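Long-range contact in PrgA (Enterococcus faecalis, PDB 6Z9K), which provides surface exclusion against unwanted conjugation, extending far outside the cell and bearing a CAP domain: residues L84-V98 and H187-V199. Numbering follows the deposited sequence.
Sequences LNDVRKKLGLSQLSV and HSLLQDGKTALGV
Arg88, buried near the end of helix 70-90, meets the turn after helix 184-189 with the edge of its guanidinium. Within the CAP domain this joins that helix end to the segment leading from the magnesium ligand His185 into strand 196-202. NH1 and NH2 both hold Gln191 O, at 2.9 and 2.8 Å, and NH1 also reaches Leu189 O. A bend at chi3 (65°) brings NE and NH2 to Ser94 O in its own segment. Leu93 CB and Leu96 CD2 lie over opposite faces, each toward the rim; arginine suits the place because its N-H groups point outward in one plane, toward the carbonyls, while its faces take apolar neighbours. Ser94, small enough to come close, donates OG to Lys194 O (2.7 Å) in the carbonyl plane, on a lone pair.

Next to the guanidinium lies the tight apolar part. Leu84 CD2 packs on Leu197 CD1 at 3.7 Å, while Leu190 CD2 fits against Val87 CG1 and the aliphatic CG of Arg88; Leu171 and Leu175 of helix 160-176 continue this core behind Leu189 and Leu190. A buried backbone link pairs Ser97 with Ala196 in a single bridge, Leu197 N bonding Ser97 O (2.9 Å); Thr195 and Ala196 together face Tyr217 of strand 211-217 in a classic beta bulge.

The outer side is looser. Asp192, exposed at the type II turn, takes Ser94 N on OD1 (2.9 Å), and glycine suits the positive phi of position 193. A water joins Gln95 O to Thr195 O.

The polar part thus rests largely on backbone oxygens, beside a leucine core; carbonyl dipoles probably temper the charge of Arg88, as more weakly does Asp192, too far for a salt bridge.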
ATOM      1  N   LEU A  84       4.312  -5.509   0.388  1.00 15.17           N
ATOM      2  CA  LEU A  84       3.430  -6.116  -0.617  1.00 15.21           C
ATOM      3  C   LEU A  84       4.206  -7.110  -1.489  1.00 14.93           C
ATOM      4  O   LEU A  84       3.653  -8.174  -1.815  1.00 16.00           O
ATOM      5  CB  LEU A  84       2.750  -5.023  -1.433  1.00 15.84           C
ATOM      6  CG  LEU A  84       1.731  -5.525  -2.431  1.00 16.92           C
ATOM      7  CD1 LEU A  84       0.625  -6.369  -1.768  1.00 17.20           C
ATOM      8  CD2 LEU A  84       1.114  -4.335  -3.177  1.00 17.51           C
ATOM      9  N   ASN A  85       5.414  -6.777  -1.871  1.00 15.55           N
ATOM     10  CA  ASN A  85       6.246  -7.663  -2.726  1.00 16.58           C
ATOM     11  C   ASN A  85       6.538  -8.965  -1.972  1.00 17.48           C
ATOM     12  O   ASN A  85       6.664 -10.010  -2.632  1.00 18.78           O
ATOM     13  CB  ASN A  85       7.562  -7.045  -3.162  1.00 17.05           C
ATOM     14  CG  ASN A  85       7.422  -6.178  -4.392  1.00 17.45           C
ATOM     15  OD1 ASN A  85       6.419  -6.335  -5.099  1.00 18.96           O
ATOM     16  ND2 ASN A  85       8.463  -5.385  -4.688  1.00 17.31           N
ATOM     17  N   ASP A  86       6.667  -8.919  -0.661  1.00 17.60           N
ATOM     18  CA  ASP A  86       6.928 -10.145   0.129  1.00 19.81           C
ATOM     19  C   ASP A  86       5.755 -11.105  -0.128  1.00 18.66           C
ATOM     20  O   ASP A  86       5.985 -12.283  -0.379  1.00 20.33           O
ATOM     21  CB  ASP A  86       7.194  -9.765   1.573  1.00 20.89           C
ATOM     22  CG  ASP A  86       7.384 -10.941   2.516  1.00 25.68           C
ATOM     23  OD1 ASP A  86       8.344 -11.661   2.300  1.00 29.26           O
ATOM     24  OD2 ASP A  86       6.562 -11.110   3.446  1.00 29.46           O
ATOM     25  N   VAL A  87       4.524 -10.621  -0.060  1.00 17.34           N
ATOM     26  CA  VAL A  87       3.326 -11.455  -0.278  1.00 16.20           C
ATOM     27  C   VAL A  87       3.302 -11.856  -1.749  1.00 16.67           C
ATOM     28  O   VAL A  87       3.106 -13.016  -2.093  1.00 16.41           O
ATOM     29  CB  VAL A  87       2.075 -10.666   0.121  1.00 16.13           C
ATOM     30  CG1 VAL A  87       0.802 -11.387  -0.209  1.00 15.84           C
ATOM     31  CG2 VAL A  87       2.131 -10.317   1.588  1.00 16.41           C
ATOM     32  N   ARG A  88       3.502 -10.894  -2.653  1.00 16.44           N
ATOM     33  CA  ARG A  88       3.386 -11.178  -4.107  1.00 16.76           C
ATOM     34  C   ARG A  88       4.415 -12.243  -4.509  1.00 17.70           C
ATOM     35  O   ARG A  88       4.040 -13.181  -5.277  1.00 18.79           O
ATOM     36  CB  ARG A  88       3.562  -9.885  -4.894  1.00 16.84           C
ATOM     37  CG  ARG A  88       2.336  -8.997  -4.783  1.00 16.74           C
ATOM     38  CD  ARG A  88       2.450  -7.720  -5.576  1.00 16.84           C
ATOM     39  NE  ARG A  88       2.531  -7.920  -7.022  1.00 17.26           N
ATOM     40  CZ  ARG A  88       1.519  -7.950  -7.870  1.00 17.15           C
ATOM     41  NH1 ARG A  88       0.281  -7.652  -7.501  1.00 17.35           N
ATOM     42  NH2 ARG A  88       1.758  -8.263  -9.125  1.00 18.39           N
ATOM     43  N   LYS A  89       5.646 -12.165  -4.000  1.00 17.84           N
ATOM     44  CA  LYS A  89       6.698 -13.131  -4.347  1.00 20.00           C
ATOM     45  C   LYS A  89       6.265 -14.517  -3.823  1.00 19.23           C
ATOM     46  O   LYS A  89       6.429 -15.539  -4.567  1.00 19.72           O
ATOM     47  CB  LYS A  89       8.046 -12.721  -3.755  1.00 22.48           C
ATOM     48  CG  LYS A  89       9.182 -13.654  -4.173  1.00 26.43           C
ATOM     49  CD  LYS A  89      10.508 -13.119  -3.764  1.00 30.53           C
ATOM     50  CE  LYS A  89      11.634 -13.870  -4.441  1.00 35.37           C
ATOM     51  NZ  LYS A  89      12.943 -13.491  -3.847  1.00 38.12           N
ATOM     52  N   LYS A  90       5.671 -14.598  -2.648  1.00 17.77           N
ATOM     53  CA  LYS A  90       5.277 -15.940  -2.124  1.00 18.79           C
ATOM     54  C   LYS A  90       4.224 -16.545  -3.050  1.00 19.03           C
ATOM     55  O   LYS A  90       4.211 -17.779  -3.188  1.00 20.11           O
ATOM     56  CB  LYS A  90       4.764 -15.837  -0.696  1.00 18.55           C
ATOM     57  CG  LYS A  90       5.900 -15.583   0.289  1.00 20.33           C
ATOM     58  CD  LYS A  90       5.443 -15.313   1.688  1.00 21.07           C
ATOM     59  CE  LYS A  90       6.605 -15.191   2.667  1.00 24.19           C
ATOM     60  NZ  LYS A  90       6.085 -14.901   4.033  1.00 26.49           N
ATOM     61  N   LEU A  91       3.408 -15.705  -3.684  1.00 17.95           N
ATOM     62  CA  LEU A  91       2.299 -16.169  -4.559  1.00 18.71           C
ATOM     63  C   LEU A  91       2.757 -16.245  -6.022  1.00 18.92           C
ATOM     64  O   LEU A  91       1.932 -16.593  -6.878  1.00 20.83           O
ATOM     65  CB  LEU A  91       1.064 -15.272  -4.388  1.00 18.74           C
ATOM     66  CG  LEU A  91       0.349 -15.311  -3.047  1.00 19.48           C
ATOM     67  CD1 LEU A  91      -0.848 -14.386  -3.026  1.00 21.15           C
ATOM     68  CD2 LEU A  91      -0.073 -16.716  -2.660  1.00 20.73           C
ATOM     69  N   GLY A  92       4.034 -16.053  -6.311  1.00 19.99           N
ATOM     70  CA  GLY A  92       4.618 -16.137  -7.658  1.00 20.14           C
ATOM     71  C   GLY A  92       4.063 -15.095  -8.603  1.00 20.57           C
ATOM     72  O   GLY A  92       3.894 -15.392  -9.806  1.00 23.02           O
ATOM     73  N   LEU A  93       3.748 -13.911  -8.077  1.00 20.36           N
ATOM     74  CA  LEU A  93       3.253 -12.737  -8.842  1.00 20.46           C
ATOM     75  C   LEU A  93       4.385 -11.760  -9.160  1.00 20.95           C
ATOM     76  O   LEU A  93       5.411 -11.722  -8.437  1.00 20.89           O
ATOM     77  CB  LEU A  93       2.203 -12.047  -7.983  1.00 19.59           C
ATOM     78  CG  LEU A  93       0.931 -12.827  -7.710  1.00 21.13           C
ATOM     79  CD1 LEU A  93       0.136 -12.184  -6.617  1.00 21.02           C
ATOM     80  CD2 LEU A  93       0.121 -12.916  -8.960  1.00 24.08           C
ATOM     81  N   SER A  94       4.217 -10.949 -10.214  1.00 20.95           N
ATOM     82  CA  SER A  94       5.255  -9.993 -10.614  1.00 22.13           C
ATOM     83  C   SER A  94       5.581  -9.100  -9.427  1.00 20.74           C
ATOM     84  O   SER A  94       4.637  -8.752  -8.634  1.00 21.84           O
ATOM     85  CB  SER A  94       4.780  -9.189 -11.831  1.00 22.78           C
ATOM     86  OG  SER A  94       3.518  -8.555 -11.539  1.00 23.45           O
ATOM     87  N   GLN A  95       6.829  -8.695  -9.316  1.00 21.75           N
ATOM     88  CA  GLN A  95       7.383  -7.852  -8.236  1.00 22.49           C
ATOM     89  C   GLN A  95       7.260  -6.389  -8.647  1.00 21.78           C
ATOM     90  O   GLN A  95       7.390  -6.095  -9.828  1.00 23.11           O
ATOM     91  CB  GLN A  95       8.847  -8.200  -8.016  1.00 25.24           C
ATOM     92  CG  GLN A  95       9.048  -9.605  -7.500  1.00 26.96           C
ATOM     93  CD  GLN A  95       8.363  -9.748  -6.179  1.00 26.51           C
ATOM     94  OE1 GLN A  95       7.207 -10.178  -6.134  1.00 31.71           O
ATOM     95  NE2 GLN A  95       9.050  -9.342  -5.123  1.00 26.76           N
ATOM     96  N   LEU A  96       7.001  -5.510  -7.707  1.00 18.68           N
ATOM     97  CA  LEU A  96       6.737  -4.082  -7.997  1.00 18.51           C
ATOM     98  C   LEU A  96       7.996  -3.270  -7.774  1.00 18.10           C
ATOM     99  O   LEU A  96       8.729  -3.518  -6.839  1.00 19.20           O
ATOM    100  CB  LEU A  96       5.590  -3.579  -7.121  1.00 18.91           C
ATOM    101  CG  LEU A  96       4.354  -4.482  -7.093  1.00 20.54           C
ATOM    102  CD1 LEU A  96       3.380  -4.081  -6.025  1.00 22.98           C
ATOM    103  CD2 LEU A  96       3.634  -4.513  -8.419  1.00 24.55           C
ATOM    104  N   SER A  97       8.181  -2.275  -8.631  0.50 17.43           N
ATOM    105  CA  SER A  97       9.233  -1.255  -8.536  0.50 17.26           C
ATOM    106  C   SER A  97       8.667  -0.042  -7.822  0.50 16.87           C
ATOM    107  O   SER A  97       7.430   0.096  -7.799  0.50 16.26           O
ATOM    108  CB  SER A  97       9.755  -0.888  -9.892  0.50 17.76           C
ATOM    109  OG  SER A  97       8.767  -0.266 -10.697  0.50 16.51           O
ATOM    110  N   VAL A  98       9.572   0.783  -7.296  1.00 17.76           N
ATOM    111  CA  VAL A  98       9.331   2.187  -6.931  1.00 17.87           C
ATOM    112  C   VAL A  98      10.189   3.033  -7.857  1.00 18.63           C
ATOM    113  O   VAL A  98      11.365   2.744  -8.034  1.00 19.95           O
ATOM    114  CB  VAL A  98       9.662   2.411  -5.461  1.00 18.08           C
ATOM    115  CG1 VAL A  98       9.534   3.882  -5.121  1.00 18.45           C
ATOM    116  CG2 VAL A  98       8.738   1.579  -4.602  1.00 17.48           C
ATOM    117  N   HIS A 187      -8.023  -8.309  -4.663  1.00 17.94           N
ATOM    118  CA  HIS A 187      -7.773  -8.609  -6.083  1.00 18.87           C
ATOM    119  C   HIS A 187      -6.835  -7.578  -6.692  1.00 18.25           C
ATOM    120  O   HIS A 187      -5.937  -7.930  -7.474  1.00 19.12           O
ATOM    121  CB  HIS A 187      -9.107  -8.679  -6.841  1.00 19.24           C
ATOM    122  CG  HIS A 187      -9.988  -9.751  -6.308  1.00 20.96           C
ATOM    123  ND1 HIS A 187     -11.343  -9.774  -6.564  1.00 21.55           N
ATOM    124  CD2 HIS A 187      -9.722 -10.782  -5.473  1.00 22.02           C
ATOM    125  CE1 HIS A 187     -11.877 -10.794  -5.936  1.00 23.64           C
ATOM    126  NE2 HIS A 187     -10.905 -11.454  -5.267  1.00 24.05           N
ATOM    127  N   SER A 188      -7.007  -6.312  -6.316  1.00 17.32           N
ATOM    128  CA  SER A 188      -6.170  -5.267  -6.889  1.00 17.39           C
ATOM    129  C   SER A 188      -4.713  -5.355  -6.431  1.00 16.37           C
ATOM    130  O   SER A 188      -3.804  -5.247  -7.251  1.00 16.27           O
ATOM    131  CB  SER A 188      -6.779  -3.930  -6.568  1.00 17.30           C
ATOM    132  OG  SER A 188      -5.979  -2.932  -7.148  1.00 19.59           O
ATOM    133  N   LEU A 189      -4.498  -5.457  -5.126  1.00 16.82           N
ATOM    134  CA  LEU A 189      -3.135  -5.506  -4.564  1.00 16.82           C
ATOM    135  C   LEU A 189      -2.393  -6.736  -5.107  1.00 17.07           C
ATOM    136  O   LEU A 189      -1.159  -6.696  -5.233  1.00 17.08           O
ATOM    137  CB  LEU A 189      -3.229  -5.543  -3.039  1.00 17.36           C
ATOM    138  CG  LEU A 189      -3.698  -4.291  -2.328  1.00 17.96           C
ATOM    139  CD1 LEU A 189      -3.800  -4.601  -0.848  1.00 19.92           C
ATOM    140  CD2 LEU A 189      -2.731  -3.139  -2.547  1.00 19.44           C
ATOM    141  N   LEU A 190      -3.124  -7.820  -5.411  1.00 17.76           N
ATOM    142  CA  LEU A 190      -2.463  -9.046  -5.868  1.00 18.53           C
ATOM    143  C   LEU A 190      -2.707  -9.259  -7.351  1.00 19.39           C
ATOM    144  O   LEU A 190      -2.547 -10.382  -7.815  1.00 19.44           O
ATOM    145  CB  LEU A 190      -2.965 -10.214  -5.014  1.00 18.42           C
ATOM    146  CG  LEU A 190      -2.699 -10.095  -3.530  1.00 18.48           C
ATOM    147  CD1 LEU A 190      -3.154 -11.376  -2.825  1.00 19.26           C
ATOM    148  CD2 LEU A 190      -1.195  -9.854  -3.225  1.00 18.87           C
ATOM    149  N   GLN A 191      -2.967  -8.203  -8.118  1.00 18.42           N
ATOM    150  CA  GLN A 191      -3.229  -8.375  -9.574  1.00 20.60           C
ATOM    151  C   GLN A 191      -1.945  -8.776 -10.305  1.00 20.54           C
ATOM    152  O   GLN A 191      -0.910  -8.144 -10.103  1.00 19.22           O
ATOM    153  CB  GLN A 191      -3.812  -7.076 -10.135  1.00 21.39           C
ATOM    154  CG  GLN A 191      -4.218  -7.220 -11.583  1.00 24.44           C
ATOM    155  CD  GLN A 191      -4.735  -5.961 -12.222  1.00 27.12           C
ATOM    156  OE1 GLN A 191      -5.933  -5.785 -12.343  1.00 36.87           O
ATOM    157  NE2 GLN A 191      -3.834  -5.106 -12.674  1.00 29.52           N
ATOM    158  N   ASP A 192      -1.955  -9.823 -11.139  1.00 23.25           N
ATOM    159  CA  ASP A 192      -0.659 -10.199 -11.764  1.00 24.42           C
ATOM    160  C   ASP A 192      -0.403  -9.178 -12.892  1.00 23.58           C
ATOM    161  O   ASP A 192      -1.352  -8.525 -13.396  1.00 26.34           O
ATOM    162  CB  ASP A 192      -0.539 -11.679 -12.173  1.00 27.45           C
ATOM    163  CG  ASP A 192       0.880 -12.262 -12.271  1.00 29.19           C
ATOM    164  OD1 ASP A 192       1.941 -11.566 -11.967  1.00 26.33           O
ATOM    165  OD2 ASP A 192       0.943 -13.480 -12.636  1.00 32.00           O
ATOM    166  N   GLY A 193       0.856  -8.934 -13.148  1.00 22.97           N
ATOM    167  CA  GLY A 193       1.354  -8.092 -14.231  1.00 24.16           C
ATOM    168  C   GLY A 193       1.601  -6.668 -13.777  1.00 22.89           C
ATOM    169  O   GLY A 193       2.212  -5.904 -14.533  1.00 25.57           O
ATOM    170  N   LYS A 194       1.227  -6.307 -12.561  1.00 22.13           N
ATOM    171  CA  LYS A 194       1.633  -4.988 -12.035  1.00 21.71           C
ATOM    172  C   LYS A 194       3.143  -4.912 -11.873  1.00 21.52           C
ATOM    173  O   LYS A 194       3.819  -5.919 -11.577  1.00 24.20           O
ATOM    174  CB  LYS A 194       0.888  -4.672 -10.754  1.00 20.36           C
ATOM    175  CG  LYS A 194      -0.550  -4.265 -10.984  1.00 20.24           C
ATOM    176  CD  LYS A 194      -1.213  -3.842  -9.694  1.00 20.77           C
ATOM    177  CE  LYS A 194      -2.608  -3.319  -9.910  1.00 20.17           C
ATOM    178  NZ  LYS A 194      -3.224  -2.887  -8.637  1.00 22.55           N
ATOM    179  N   THR A 195       3.702  -3.760 -12.121  1.00 20.89           N
ATOM    180  CA  THR A 195       5.161  -3.593 -12.095  1.00 23.31           C
ATOM    181  C   THR A 195       5.577  -2.395 -11.269  1.00 19.02           C
ATOM    182  O   THR A 195       6.790  -2.249 -11.100  1.00 19.50           O
ATOM    183  CB  THR A 195       5.705  -3.438 -13.523  1.00 24.81           C
ATOM    184  OG1 THR A 195       5.216  -2.246 -14.113  1.00 28.99           O
ATOM    185  CG2 THR A 195       5.381  -4.671 -14.331  1.00 30.54           C
ATOM    186  N   ALA A 196       4.650  -1.555 -10.755  1.00 17.36           N
ATOM    187  CA  ALA A 196       5.079  -0.302 -10.111  1.00 16.71           C
ATOM    188  C   ALA A 196       4.089   0.097  -9.028  1.00 15.10           C
ATOM    189  O   ALA A 196       2.892  -0.241  -9.132  1.00 16.06           O
ATOM    190  CB  ALA A 196       5.199   0.803 -11.140  1.00 17.21           C
ATOM    191  N   LEU A 197       4.598   0.729  -7.993  1.00 14.66           N
ATOM    192  CA  LEU A 197       3.753   1.216  -6.877  1.00 15.42           C
ATOM    193  C   LEU A 197       4.307   2.546  -6.391  1.00 15.11           C
ATOM    194  O   LEU A 197       5.511   2.742  -6.314  1.00 15.64           O
ATOM    195  CB  LEU A 197       3.729   0.154  -5.771  1.00 16.25           C
ATOM    196  CG  LEU A 197       2.715   0.409  -4.660  1.00 17.33           C
ATOM    197  CD1 LEU A 197       2.284  -0.902  -4.046  1.00 16.97           C
ATOM    198  CD2 LEU A 197       3.286   1.287  -3.567  1.00 18.15           C
ATOM    199  N   GLY A 198       3.387   3.424  -5.989  1.00 14.91           N
ATOM    200  CA  GLY A 198       3.711   4.664  -5.276  1.00 14.78           C
ATOM    201  C   GLY A 198       2.707   4.829  -4.146  1.00 14.52           C
ATOM    202  O   GLY A 198       1.515   4.525  -4.375  1.00 14.39           O
ATOM    203  N   VAL A 199       3.121   5.385  -3.021  1.00 15.10           N
ATOM    204  CA  VAL A 199       2.218   5.667  -1.868  1.00 16.01           C
ATOM    205  C   VAL A 199       2.189   7.159  -1.608  1.00 17.28           C
ATOM    206  O   VAL A 199       3.239   7.767  -1.467  1.00 17.89           O
ATOM    207  CB  VAL A 199       2.656   4.902  -0.598  1.00 17.93           C
ATOM    208  CG1 VAL A 199       1.700   5.181   0.554  1.00 19.43           C
ATOM    209  CG2 VAL A 199       2.774   3.409  -0.881  1.00 19.27           C
TER
HETATM  210  O   HOH W   1       8.950  -4.269 -11.565  1.00 25.84           O